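Local coordinates for translation initiation factor eIF2 assembly protein (Schizosaccharomyces pombe, PDB 4ZGP) that acts as an ATP-dependent chaperone that binds the gamma subunit of eIF2 and lets it assemble with the alpha and beta subunits, at residues A111-L116 against V181-F186; Q99-A104 against T136-V141. All coordinates share one frame; numbering follows the deposited sequence. Where two conformers were deposited one is given.

In the fold
Interaction 1 is the buried one. It pairs two strands, 112-115 and 180-184, through backbone hydrogen bonds, and one face of the pair carries the nucleotide. Interaction 2 lies further from the centre of the chain and is only partly buried. It joins helices 95-107 and 138-146 through one carboxylate and a small apolar touch. The two contacts meet on the sheet face that carries Pro-114 and Leu-182. There Leu-182 CD1 packs on Ala-104 CB at 3.5 Å, and Val-141 lies against Val-112 and Pro-114. The helices of interaction 2 thus back the strands of interaction 1, with ADP on the other face. Lysine and aromatic chemistry serves the ligand side, aliphatic packing the helix side.

Interaction 1: A111-L116 against V181-F186. With ADP (adenosine-5'-diphosphate), chain C.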
loop_
_atom_site.group_PDB
_atom_site.type_symbol
_atom_site.label_atom_id
_atom_site.label_comp_id
_atom_site.label_asym_id
_atom_site.label_seq_id
_atom_site.Cartn_x
_atom_site.Cartn_y
_atom_site.Cartn_z
ATOM N N ALA A 111 -5.684 -3.500 -17.624
ATOM C CA ALA A 111 -5.993 -4.110 -16.332
ATOM C C ALA A 111 -5.267 -3.367 -15.208
ATOM O O ALA A 111 -4.059 -3.133 -15.306
ATOM C CB ALA A 111 -5.617 -5.580 -16.334
ATOM N N VAL A 112 -6.017 -2.980 -14.174
ATOM C CA VAL A 112 -5.447 -2.209 -13.059
ATOM C C VAL A 112 -5.898 -2.698 -11.680
ATOM O O VAL A 112 -6.895 -3.407 -11.552
ATOM C CB VAL A 112 -5.803 -0.701 -13.166
ATOM C CG1 VAL A 112 -5.403 -0.139 -14.529
ATOM C CG2 VAL A 112 -7.287 -0.454 -12.899
ATOM N N VAL A 113 -5.129 -2.317 -10.661
ATOM C CA VAL A 113 -5.533 -2.450 -9.268
ATOM C C VAL A 113 -5.733 -1.048 -8.695
ATOM O O VAL A 113 -4.814 -0.235 -8.725
ATOM C CB VAL A 113 -4.475 -3.221 -8.435
ATOM C CG1 VAL A 113 -4.814 -3.153 -6.953
ATOM C CG2 VAL A 113 -4.377 -4.681 -8.887
ATOM N N PRO A 114 -6.947 -0.738 -8.218
ATOM C CA PRO A 114 -7.240 0.611 -7.727
ATOM C C PRO A 114 -6.920 0.781 -6.253
ATOM O O PRO A 114 -6.988 -0.206 -5.526
ATOM C CB PRO A 114 -8.740 0.734 -7.940
ATOM C CG PRO A 114 -9.223 -0.707 -7.673
ATOM C CD PRO A 114 -8.147 -1.591 -8.243
ATOM N N LYS A 115 -6.596 1.995 -5.823
ATOM C CA LYS A 115 -6.508 2.292 -4.376
ATOM C C LYS A 115 -6.725 3.797 -4.195
ATOM O O LYS A 115 -6.712 4.538 -5.179
ATOM C CB LYS A 115 -5.156 1.838 -3.788
ATOM C CG LYS A 115 -3.945 2.571 -4.352
ATOM C CD LYS A 115 -2.602 2.065 -3.770
ATOM C CE LYS A 115 -2.384 2.605 -2.353
ATOM N NZ LYS A 115 -1.129 2.082 -1.701
ATOM N N LEU A 116 -6.975 4.258 -2.971
ATOM C CA LEU A 116 -6.950 5.697 -2.732
ATOM C C LEU A 116 -5.575 6.030 -2.157
ATOM O O LEU A 116 -4.595 5.362 -2.490
ATOM C CB LEU A 116 -8.090 6.163 -1.826
ATOM C CG LEU A 116 -9.513 5.840 -2.312
ATOM C CD1 LEU A 116 -10.545 6.553 -1.464
ATOM C CD2 LEU A 116 -9.720 6.161 -3.803
ATOM N N VAL A 181 -5.878 6.171 -7.338
ATOM C CA VAL A 181 -4.704 5.533 -7.882
ATOM C C VAL A 181 -5.107 4.310 -8.681
ATOM O O VAL A 181 -5.837 3.462 -8.198
ATOM C CB VAL A 181 -3.721 5.112 -6.752
ATOM C CG1 VAL A 181 -2.508 4.418 -7.336
ATOM C CG2 VAL A 181 -3.318 6.332 -5.928
ATOM N N LEU A 182 -4.619 4.232 -9.907
ATOM C CA LEU A 182 -4.776 3.035 -10.710
ATOM C C LEU A 182 -3.394 2.455 -11.005
ATOM O O LEU A 182 -2.619 2.999 -11.791
ATOM C CB LEU A 182 -5.534 3.364 -12.013
ATOM C CG LEU A 182 -6.911 3.981 -11.767
ATOM C CD1 LEU A 182 -7.527 4.474 -13.068
ATOM C CD2 LEU A 182 -7.855 2.979 -11.061
ATOM N N LYS A 183 -3.071 1.347 -10.352
ATOM C CA LYS A 183 -1.815 0.657 -10.607
ATOM C C LYS A 183 -1.964 -0.337 -11.720
ATOM O O LYS A 183 -2.945 -1.062 -11.747
ATOM C CB LYS A 183 -1.355 -0.060 -9.339
ATOM C CG LYS A 183 -1.223 0.944 -8.196
ATOM C CD LYS A 183 -0.735 0.306 -6.951
ATOM C CE LYS A 183 -1.713 -0.722 -6.457
ATOM N NZ LYS A 183 -0.970 -1.609 -5.527
ATOM N N GLU A 184 -0.980 -0.417 -12.611
ATOM C CA GLU A 184 -1.024 -1.461 -13.629
ATOM C C GLU A 184 -1.061 -2.827 -12.959
ATOM O O GLU A 184 -0.244 -3.116 -12.098
ATOM C CB GLU A 184 0.169 -1.383 -14.574
ATOM C CG GLU A 184 0.181 -2.533 -15.566
ATOM C CD GLU A 184 1.048 -2.264 -16.769
ATOM O OE1 GLU A 184 1.543 -1.123 -16.917
ATOM O OE2 GLU A 184 1.226 -3.207 -17.567
ATOM N N TRP A 185 -2.029 -3.655 -13.338
ATOM C CA TRP A 185 -2.126 -4.996 -12.800
ATOM C C TRP A 185 -1.054 -5.890 -13.388
ATOM O O TRP A 185 -0.742 -5.814 -14.570
ATOM C CB TRP A 185 -3.513 -5.590 -13.062
ATOM C CG TRP A 185 -3.643 -7.031 -12.623
ATOM C CD1 TRP A 185 -4.031 -7.487 -11.392
ATOM C CD2 TRP A 185 -3.386 -8.191 -13.415
ATOM N NE1 TRP A 185 -4.027 -8.860 -11.369
ATOM C CE2 TRP A 185 -3.632 -9.317 -12.600
ATOM C CE3 TRP A 185 -2.956 -8.390 -14.732
ATOM C CZ2 TRP A 185 -3.471 -10.619 -13.061
ATOM C CZ3 TRP A 185 -2.802 -9.687 -15.190
ATOM C CH2 TRP A 185 -3.056 -10.784 -14.357
ATOM N N PHE A 186 -0.477 -6.739 -12.553
ATOM C CA PHE A 186 0.374 -7.794 -13.052
ATOM C C PHE A 186 0.198 -9.003 -12.144
ATOM O O PHE A 186 -0.067 -8.867 -10.950
ATOM C CB PHE A 186 1.831 -7.343 -13.117
ATOM C CG PHE A 186 2.346 -6.810 -11.827
ATOM C CD1 PHE A 186 2.094 -5.491 -11.449
ATOM C CD2 PHE A 186 3.068 -7.631 -10.970
ATOM C CE1 PHE A 186 2.568 -4.997 -10.237
ATOM C CE2 PHE A 186 3.546 -7.138 -9.760
ATOM C CZ PHE A 186 3.289 -5.821 -9.399
HETATM P PB ADP C . -1.383 -2.617 1.256
HETATM O O1B ADP C . 0.006 -2.053 1.514
HETATM O O2B ADP C . -2.510 -1.679 1.647
HETATM O O3B ADP C . -1.478 -4.058 1.711
HETATM P PA ADP C . -0.505 -3.084 -1.466
HETATM O O1A ADP C . 0.808 -3.347 -0.772
HETATM O O2A ADP C . -0.639 -2.101 -2.617
HETATM O O3A ADP C . -1.597 -2.649 -0.357
HETATM O "O5'" ADP C . -1.034 -4.507 -1.988
HETATM C "C5'" ADP C . -2.062 -5.240 -1.323
HETATM C "C4'" ADP C . -2.056 -6.606 -1.986
HETATM O "O4'" ADP C . -2.654 -6.504 -3.280
HETATM C "C3'" ADP C . -0.629 -7.084 -2.208
HETATM O "O3'" ADP C . -0.239 -8.026 -1.204
HETATM C "C2'" ADP C . -0.630 -7.710 -3.586
HETATM O "O2'" ADP C . -0.713 -9.136 -3.504
HETATM C "C1'" ADP C . -1.874 -7.183 -4.270
HETATM N N9 ADP C . -1.438 -6.203 -5.296
HETATM C C8 ADP C . -1.042 -4.937 -5.044
HETATM N N7 ADP C . -0.703 -4.298 -6.198
HETATM C C5 ADP C . -0.885 -5.169 -7.216
HETATM C C6 ADP C . -0.724 -5.131 -8.688
HETATM N N6 ADP C . -0.285 -3.993 -9.286
HETATM N N1 ADP C . -1.024 -6.253 -9.395
HETATM C C2 ADP C . -1.468 -7.367 -8.772
HETATM N N3 ADP C . -1.640 -7.473 -7.437
HETATM C C4 ADP C . -1.371 -6.422 -6.617
HETATM O O HOH W 1 0.402 0.490 -3.191
#
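Strands 112-115 and 181-184 run antiparallel, with axes 4.4 Å apart at closest and 152° between their directions. Val-113 and Lys-183 form one hydrogen-bonded pair, Lys-115 and Val-181 the next. Val-113 N gives the shortest of these bonds, 2.7 Å to Lys-183 O, in the carbonyl plane. Trp-185 N extends the ladder to Ala-111 O, which it meets from above the carbonyl plane.

Pro-114 and Leu-182 share one face. Leu-182 CD2 touches both Pro-114 CB and Val-112 CG2, and helices 95-107 and 138-146 pack on this side. Val-113, Lys-115, Val-181 and Lys-183 point to the other face. Lys-115 CG lies beside Val-181 CB at 3.5 Å. Its chain then bends at chi3 (-77°) and ends at Asp-258, in a salt bridge, and at Trp-118 O. Lys-183 also bends at chi3 (-63°). Its NZ bonds ADP N7 at 2.8 Å and ADP O2A at 3.0 Å, so one ammonium holds both base and alpha-phosphate. A water accepts from Lys-115 NZ and donates to the same phosphate oxygen.

The adenine edge is read by backbone. Glu-184 O accepts from ADP N6 at 2.9 Å, and Phe-186 N donates to ADP N1 at 3.2 Å, almost straight. Val-113 CG2 approaches ADP C6 to 3.7 Å and also meets the Trp-185 ring at its edge, by CD1. The Phe-186 ring turns a face to ADP N1, which sits offset toward the rim. Glu-193, on strand 193-199, and Arg-209, just after strand 202-208, also bond the ADP. The antiparallel pair, with its strand-end backbone contacts to adenine and its lysine bridging base and phosphate, thus forms one wall of the nucleotide site, as in ATP-grasp proteins.

Interaction 2: Q99-A104 against T136-V141; sequences QLIEKA and TTAEEV
The N-terminus of helix 138-146 is held here by a carboxylate from helix 95-107. Glu-102 OE2 accepts from Ala-138 N at 2.8 Å. The bond is nearly straight, 169° at the hydrogen, and uses the anti lone pair of OE2, the one away from OE1. Glu-102 CG stands anti to the carbonyl carbon (chi1 -76°), and the chain is extended beyond it (chi2 171°), which carries the carboxylate across to the neighbouring helix. On the way CG passes Ala-138 CB at 3.7 Å. Thr-137 CB lies 3.6 Å from OE2.

Thr-137 is the N-cap, and with Glu-140 it forms a capping box. Thr-137 OG1 accepts from Glu-140 N at 3.3 Å. Glu-140 has two conformers. In the one described here, its OE1 takes only a weak bond from Thr-137 N, while Thr-136 N and OG1 both bond this oxygen, from opposite faces of the carboxylate plane. Glu-102 thus serves a first-turn N-H from outside the helix, while Thr-137 OG1 serves that of Glu-140 from within. The negative charge of Glu-102, beside the helix start, would probably be favoured by the helix dipole.

Were Glu-102 cut back to an alanine, Ala-138 N would probably lose its carboxylate acceptor, and the helix start its polar tie to helix 95-107.

Next to this polar link, one residue earlier on helix 95-107, the contact is apolar. Ile-101 CG2 sits against Ala-138 CB at 3.7 Å. Ile-98 adds to the packing on Ala-138, and Ile-101 also reaches Leu-180 and Leu-182 of strand 180-184.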
loop_
_atom_site.group_PDB
_atom_site.type_symbol
_atom_site.label_atom_id
_atom_site.label_comp_id
_atom_site.label_asym_id
_atom_site.label_seq_id
_atom_site.Cartn_x
_atom_site.Cartn_y
_atom_site.Cartn_z
ATOM N N GLN A 99 -14.971 8.029 -18.152
ATOM C CA GLN A 99 -14.058 8.008 -19.299
ATOM C C GLN A 99 -12.609 8.272 -18.876
ATOM O O GLN A 99 -11.665 7.680 -19.428
ATOM C CB GLN A 99 -14.494 9.036 -20.345
ATOM C CG GLN A 99 -15.829 8.728 -21.002
ATOM C CD GLN A 99 -15.830 7.398 -21.727
ATOM O OE1 GLN A 99 -14.848 7.038 -22.378
ATOM N NE2 GLN A 99 -16.932 6.662 -21.614
ATOM N N LEU A 100 -12.445 9.147 -17.892
ATOM C CA LEU A 100 -11.126 9.471 -17.354
ATOM C C LEU A 100 -10.476 8.225 -16.761
ATOM O O LEU A 100 -9.311 7.916 -17.025
ATOM C CB LEU A 100 -11.240 10.570 -16.294
ATOM C CG LEU A 100 -9.956 11.283 -15.859
ATOM C CD1 LEU A 100 -9.142 11.709 -17.069
ATOM C CD2 LEU A 100 -10.293 12.498 -15.000
ATOM N N ILE A 101 -11.256 7.495 -15.978
ATOM C CA ILE A 101 -10.791 6.250 -15.390
ATOM C C ILE A 101 -10.454 5.226 -16.450
ATOM O O ILE A 101 -9.407 4.595 -16.400
ATOM C CB ILE A 101 -11.842 5.700 -14.433
ATOM C CG1 ILE A 101 -12.003 6.677 -13.262
ATOM C CG2 ILE A 101 -11.492 4.284 -13.984
ATOM C CD1 ILE A 101 -13.098 6.296 -12.303
ATOM N N GLU A 102 -11.314 5.073 -17.454
ATOM C CA GLU A 102 -11.039 4.025 -18.419
ATOM C C GLU A 102 -9.945 4.433 -19.407
ATOM O O GLU A 102 -9.325 3.578 -20.045
ATOM C CB GLU A 102 -12.339 3.612 -19.117
ATOM C CG GLU A 102 -13.163 2.734 -18.161
ATOM C CD GLU A 102 -14.574 2.429 -18.627
ATOM O OE1 GLU A 102 -15.012 2.997 -19.655
ATOM O OE2 GLU A 102 -15.239 1.605 -17.946
ATOM N N LYS A 103 -9.683 5.726 -19.512
ATOM C CA LYS A 103 -8.533 6.187 -20.278
ATOM C C LYS A 103 -7.250 5.688 -19.604
ATOM O O LYS A 103 -6.362 5.117 -20.249
ATOM C CB LYS A 103 -8.538 7.714 -20.385
ATOM C CG LYS A 103 -7.259 8.312 -20.958
ATOM C CD LYS A 103 -7.347 9.831 -21.074
ATOM C CE LYS A 103 -7.953 10.234 -22.406
ATOM N NZ LYS A 103 -7.142 9.695 -23.537
ATOM N N ALA A 104 -7.180 5.888 -18.296
ATOM C CA ALA A 104 -6.048 5.414 -17.501
ATOM C C ALA A 104 -5.871 3.894 -17.594
ATOM O O ALA A 104 -4.757 3.396 -17.752
ATOM C CB ALA A 104 -6.220 5.845 -16.060
ATOM N N THR A 136 -10.836 -4.226 -15.045
ATOM C CA THR A 136 -10.642 -3.882 -16.455
ATOM C C THR A 136 -11.577 -2.772 -16.923
ATOM O O THR A 136 -11.442 -2.268 -18.036
ATOM C CB THR A 136 -10.853 -5.110 -17.361
ATOM O OG1 THR A 136 -12.157 -5.670 -17.111
ATOM C CG2 THR A 136 -9.797 -6.157 -17.074
ATOM N N THR A 137 -12.533 -2.392 -16.088
ATOM C CA THR A 137 -13.455 -1.313 -16.433
ATOM C C THR A 137 -13.630 -0.393 -15.246
ATOM O O THR A 137 -13.265 -0.750 -14.122
ATOM C CB THR A 137 -14.849 -1.841 -16.849
ATOM O OG1 THR A 137 -15.517 -2.368 -15.698
ATOM C CG2 THR A 137 -14.726 -2.952 -17.886
ATOM N N ALA A 138 -14.200 0.784 -15.478
ATOM C CA ALA A 138 -14.440 1.708 -14.375
ATOM C C ALA A 138 -15.450 1.139 -13.393
ATOM O O ALA A 138 -15.382 1.395 -12.182
ATOM C CB ALA A 138 -14.915 3.069 -14.901
ATOM N N GLU A 139 -16.396 0.358 -13.908
ATOM C CA GLU A 139 -17.393 -0.261 -13.053
ATOM C C GLU A 139 -16.758 -1.181 -12.012
ATOM O O GLU A 139 -17.143 -1.170 -10.836
ATOM C CB GLU A 139 -18.390 -1.047 -13.897
ATOM C CG GLU A 139 -19.607 -1.473 -13.130
ATOM C CD GLU A 139 -20.581 -2.272 -13.989
ATOM O OE1 GLU A 139 -21.749 -2.383 -13.571
ATOM O OE2 GLU A 139 -20.184 -2.785 -15.065
ATOM N N GLU A 140 -15.792 -1.972 -12.458
ATOM C CA GLU A 140 -15.089 -2.884 -11.574
ATOM C C GLU A 140 -14.245 -2.130 -10.551
ATOM O O GLU A 140 -14.237 -2.477 -9.369
ATOM C CB GLU A 140 -14.221 -3.838 -12.390
ATOM C CG GLU A 140 -15.005 -4.985 -13.000
ATOM C CD GLU A 140 -14.142 -5.896 -13.843
ATOM O OE1 GLU A 140 -13.246 -5.386 -14.544
ATOM O OE2 GLU A 140 -14.362 -7.125 -13.802
ATOM N N VAL A 141 -13.545 -1.099 -11.006
ATOM C CA VAL A 141 -12.767 -0.258 -10.103
ATOM C C VAL A 141 -13.657 0.301 -8.988
ATOM O O VAL A 141 -13.334 0.196 -7.798
ATOM C CB VAL A 141 -12.093 0.900 -10.868
ATOM C CG1 VAL A 141 -11.717 2.044 -9.916
ATOM C CG2 VAL A 141 -10.885 0.383 -11.658
HETATM O O HOH W 2 -17.314 0.434 -17.196
#